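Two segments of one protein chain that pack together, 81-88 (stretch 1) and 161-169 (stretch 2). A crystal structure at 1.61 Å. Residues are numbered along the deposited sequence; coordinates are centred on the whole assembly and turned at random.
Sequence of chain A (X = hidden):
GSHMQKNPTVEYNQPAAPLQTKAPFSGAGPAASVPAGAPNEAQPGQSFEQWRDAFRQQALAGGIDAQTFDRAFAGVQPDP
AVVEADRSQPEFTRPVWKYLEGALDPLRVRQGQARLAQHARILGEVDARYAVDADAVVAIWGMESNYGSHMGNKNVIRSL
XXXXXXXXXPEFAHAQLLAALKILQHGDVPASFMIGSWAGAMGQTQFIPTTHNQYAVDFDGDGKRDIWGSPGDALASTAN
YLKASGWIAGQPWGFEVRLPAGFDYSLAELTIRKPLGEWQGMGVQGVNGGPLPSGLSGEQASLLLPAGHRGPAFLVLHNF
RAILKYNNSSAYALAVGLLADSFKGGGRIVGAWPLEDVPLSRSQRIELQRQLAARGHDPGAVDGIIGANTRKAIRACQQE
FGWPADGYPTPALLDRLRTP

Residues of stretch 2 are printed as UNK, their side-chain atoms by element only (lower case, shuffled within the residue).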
# COMPACT_ATOMS: atom_id res chain seq x y z
N ALA A 81 -15.83 12.08 12.22
CA ALA A 81 -15.38 10.75 11.84
C ALA A 81 -14.00 10.83 11.19
O ALA A 81 -13.15 9.96 11.40
CB ALA A 81 -16.38 10.09 10.90
N VAL A 82 -13.79 11.87 10.40
CA VAL A 82 -12.51 12.08 9.74
C VAL A 82 -11.45 12.45 10.78
O VAL A 82 -10.31 11.96 10.74
CB VAL A 82 -12.65 13.16 8.64
CG1 VAL A 82 -11.30 13.56 8.10
CG2 VAL A 82 -13.53 12.63 7.53
N VAL A 83 -11.82 13.29 11.75
CA VAL A 83 -10.88 13.66 12.80
C VAL A 83 -10.47 12.43 13.61
O VAL A 83 -9.29 12.24 13.93
CB VAL A 83 -11.47 14.72 13.75
CG1 VAL A 83 -10.53 14.99 14.91
CG2 VAL A 83 -11.78 16.02 12.97
N GLU A 84 -11.44 11.58 13.92
CA GLU A 84 -11.18 10.36 14.68
C GLU A 84 -10.26 9.40 13.92
O GLU A 84 -9.33 8.87 14.52
CB GLU A 84 -12.50 9.66 15.03
CG GLU A 84 -12.33 8.28 15.66
CD GLU A 84 -11.36 8.27 16.83
OE1 GLU A 84 -11.22 9.31 17.51
OE2 GLU A 84 -10.74 7.22 17.08
N ALA A 85 -10.52 9.19 12.63
CA ALA A 85 -9.66 8.32 11.82
C ALA A 85 -8.22 8.85 11.77
O ALA A 85 -7.26 8.08 11.78
CB ALA A 85 -10.21 8.17 10.40
N ASP A 86 -8.09 10.17 11.72
CA ASP A 86 -6.79 10.84 11.66
C ASP A 86 -6.03 10.72 12.99
O ASP A 86 -4.81 10.73 13.02
CB ASP A 86 -7.02 12.31 11.27
CG ASP A 86 -5.73 13.11 11.21
OD1 ASP A 86 -4.91 12.88 10.30
OD2 ASP A 86 -5.57 14.02 12.06
N ARG A 87 -6.79 10.60 14.08
CA ARG A 87 -6.22 10.51 15.42
C ARG A 87 -5.96 9.05 15.81
O ARG A 87 -5.13 8.75 16.68
CB ARG A 87 -7.18 11.17 16.42
CG ARG A 87 -6.77 11.11 17.89
CD ARG A 87 -7.68 12.02 18.70
NE ARG A 87 -7.61 11.79 20.14
CZ ARG A 87 -6.79 12.44 20.96
NH1 ARG A 87 -5.95 13.35 20.47
NH2 ARG A 87 -6.79 12.17 22.26
N SER A 88 -6.65 8.15 15.13
CA SER A 88 -6.62 6.73 15.47
C SER A 88 -5.21 6.15 15.45
O SER A 88 -4.53 6.15 14.43
CB SER A 88 -7.52 5.95 14.51
OG SER A 88 -7.47 4.56 14.79
N UNK A 161 -11.11 19.23 3.92
CA UNK A 161 -11.29 20.49 4.65
C UNK A 161 -11.24 20.25 6.15
O UNK A 161 -10.67 21.06 6.90
c UNK A 161 -12.63 21.15 4.26
N UNK A 162 -11.83 19.14 6.59
CA UNK A 162 -11.78 18.78 7.99
C UNK A 162 -10.33 18.63 8.45
O UNK A 162 -9.93 19.23 9.44
c UNK A 162 -12.55 17.47 8.27
o UNK A 162 -13.94 17.68 7.99
c UNK A 162 -12.38 17.06 9.72
N UNK A 163 -9.55 17.85 7.71
CA UNK A 163 -8.13 17.65 8.06
C UNK A 163 -7.32 18.94 7.97
O UNK A 163 -6.42 19.17 8.78
c UNK A 163 -7.50 14.27 6.24
c UNK A 163 -8.12 15.19 7.27
c UNK A 163 -7.52 16.59 7.15
c UNK A 163 -7.88 14.63 8.67
N UNK A 164 -7.62 19.78 6.98
CA UNK A 164 -6.94 21.07 6.87
C UNK A 164 -7.23 21.94 8.09
O UNK A 164 -6.34 22.59 8.65
c UNK A 164 -7.36 21.78 5.59
N UNK A 165 -8.49 21.95 8.50
CA UNK A 165 -8.94 22.76 9.63
C UNK A 165 -8.39 22.29 10.97
O UNK A 165 -7.89 23.09 11.76
c UNK A 165 -11.35 25.38 12.34
c UNK A 165 -12.23 24.67 13.14
c UNK A 165 -10.79 24.77 11.22
o UNK A 165 -12.79 25.27 14.25
c UNK A 165 -11.96 22.76 11.72
c UNK A 165 -10.47 22.79 9.67
c UNK A 165 -11.07 23.45 10.90
c UNK A 165 -12.53 23.35 12.83
N UNK A 166 -8.49 20.99 11.24
CA UNK A 166 -8.11 20.49 12.56
C UNK A 166 -7.40 19.14 12.55
O UNK A 166 -7.38 18.45 13.56
c UNK A 166 -10.49 19.59 12.84
c UNK A 166 -11.74 19.59 13.70
o UNK A 166 -11.61 19.65 14.94
c UNK A 166 -9.35 20.40 13.45
o UNK A 166 -12.85 19.53 13.13
N UNK A 167 -6.82 18.77 11.41
CA UNK A 167 -6.10 17.51 11.29
C UNK A 167 -4.67 17.59 11.79
O UNK A 167 -4.14 18.66 12.04
N UNK A 168 -4.03 16.43 11.92
CA UNK A 168 -2.65 16.36 12.40
C UNK A 168 -1.66 16.68 11.28
O UNK A 168 -0.51 17.03 11.54
c UNK A 168 -2.50 13.38 14.89
c UNK A 168 -2.34 14.98 12.97
n UNK A 168 -3.09 13.12 16.20
c UNK A 168 -3.02 14.68 14.30
c UNK A 168 -2.67 13.68 17.33
n UNK A 168 -1.67 14.54 17.32
n UNK A 168 -3.27 13.37 18.48
N UNK A 169 -2.12 16.55 10.04
CA UNK A 169 -1.27 16.79 8.88
C UNK A 169 -1.89 17.81 7.93
O UNK A 169 -2.33 17.46 6.83
c UNK A 169 1.46 12.13 10.13
n UNK A 169 0.51 12.18 9.20
c UNK A 169 -0.54 13.21 9.14
n UNK A 169 2.36 11.16 10.11
c UNK A 169 -1.00 15.47 8.14
n UNK A 169 1.51 13.06 11.08
c UNK A 169 0.04 14.58 8.81
O HOH W 1 -4.43 15.47 9.08

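Position 161 carries a single side-chain carbon and lies in a helix that begins earlier in the chain. That carbon is out of reach of stretch 1. One carbon and nothing beyond identifies Ala161.

At position 162 the CB bears one oxygen and one carbon, a fork at the first side-chain atom. The CA-to-CB bond points toward stretch 1, and the terminal carbon lies against both valines there. A hydroxyl and a methyl on CB make this Thr162. Its CG2 sits 3.5 Å from Val83 CG2 and 4.0 Å from Val82 CG1, so the methyl takes part in an apolar contact, while OG1 is hydrogen-bonded to a residue flanking one of the stretches.

Position 163 has four carbons, forked at the second. Its CA-to-CB bond runs sideways, but the end of the side chain comes nearer to stretch 1. The fork beyond CB distinguishes Leu163 from an isomer branched at CB. With chi1 in m and chi2 in t, CD2 reaches 3.6 Å from Val82 CG1 and 3.6 Å from Asp86 CB, bridging successive turns of the first helix.

Position 164 again shows one carbon, out of reach of stretch 1, and is Ala164.

Position 165 has one carbon leading to a six-carbon ring that bears an oxygen, which defines Tyr165. It makes no contact with stretch 1, and its OH is hydrogen-bonded elsewhere in the structure.

Position 166 has a chain of three carbons, the third carrying two oxygens. This carboxylate, one methylene longer than that of an aspartate, belongs to Glu166. Its CD approaches Val83 CG2 to 3.6 Å, a packing contact at an exposed site.

Position 167 has no side-chain atoms and is therefore Gly167. An ideal CB here would fall 2.4 Å from Leu163 O, a clash; the bare CA lies 3.6 Å from Asp86 OD2.

At position 168 three carbons lead to a nitrogen and then to a carbon carrying two more nitrogens, the guanidinium of Arg168. Its backbone N donates a hydrogen bond to Asp86 OD2 (2.9 Å, 155°). The poorly ordered side chain brings NH2 to 3.3 Å from Arg87 NH1, a close approach of two like-charged donors rather than a hydrogen bond.

Position 169 repeats that arrangement of atoms and is Arg169, at the N-cap position of a following helix. Its backbone N donates to water 1 at 2.7 Å, and the same water donates to Asp86 OD1 at 2.9 Å.

The two helices cross at -65°, with their axes 9.4 Å apart at closest approach. Val82, Val83, Thr162 and Leu163 supply the apolar packing between them. Next to it, Asp86 ties the first helix to the segment following the second: OD2 accepts directly from Arg168 N, while OD1 reaches Arg169 N through water. The contact thus joins side-chain packing to carboxylate recognition of main-chain amides, burying 452 Å² in total.

Stretch 2 161-169: ATLAYEGRR
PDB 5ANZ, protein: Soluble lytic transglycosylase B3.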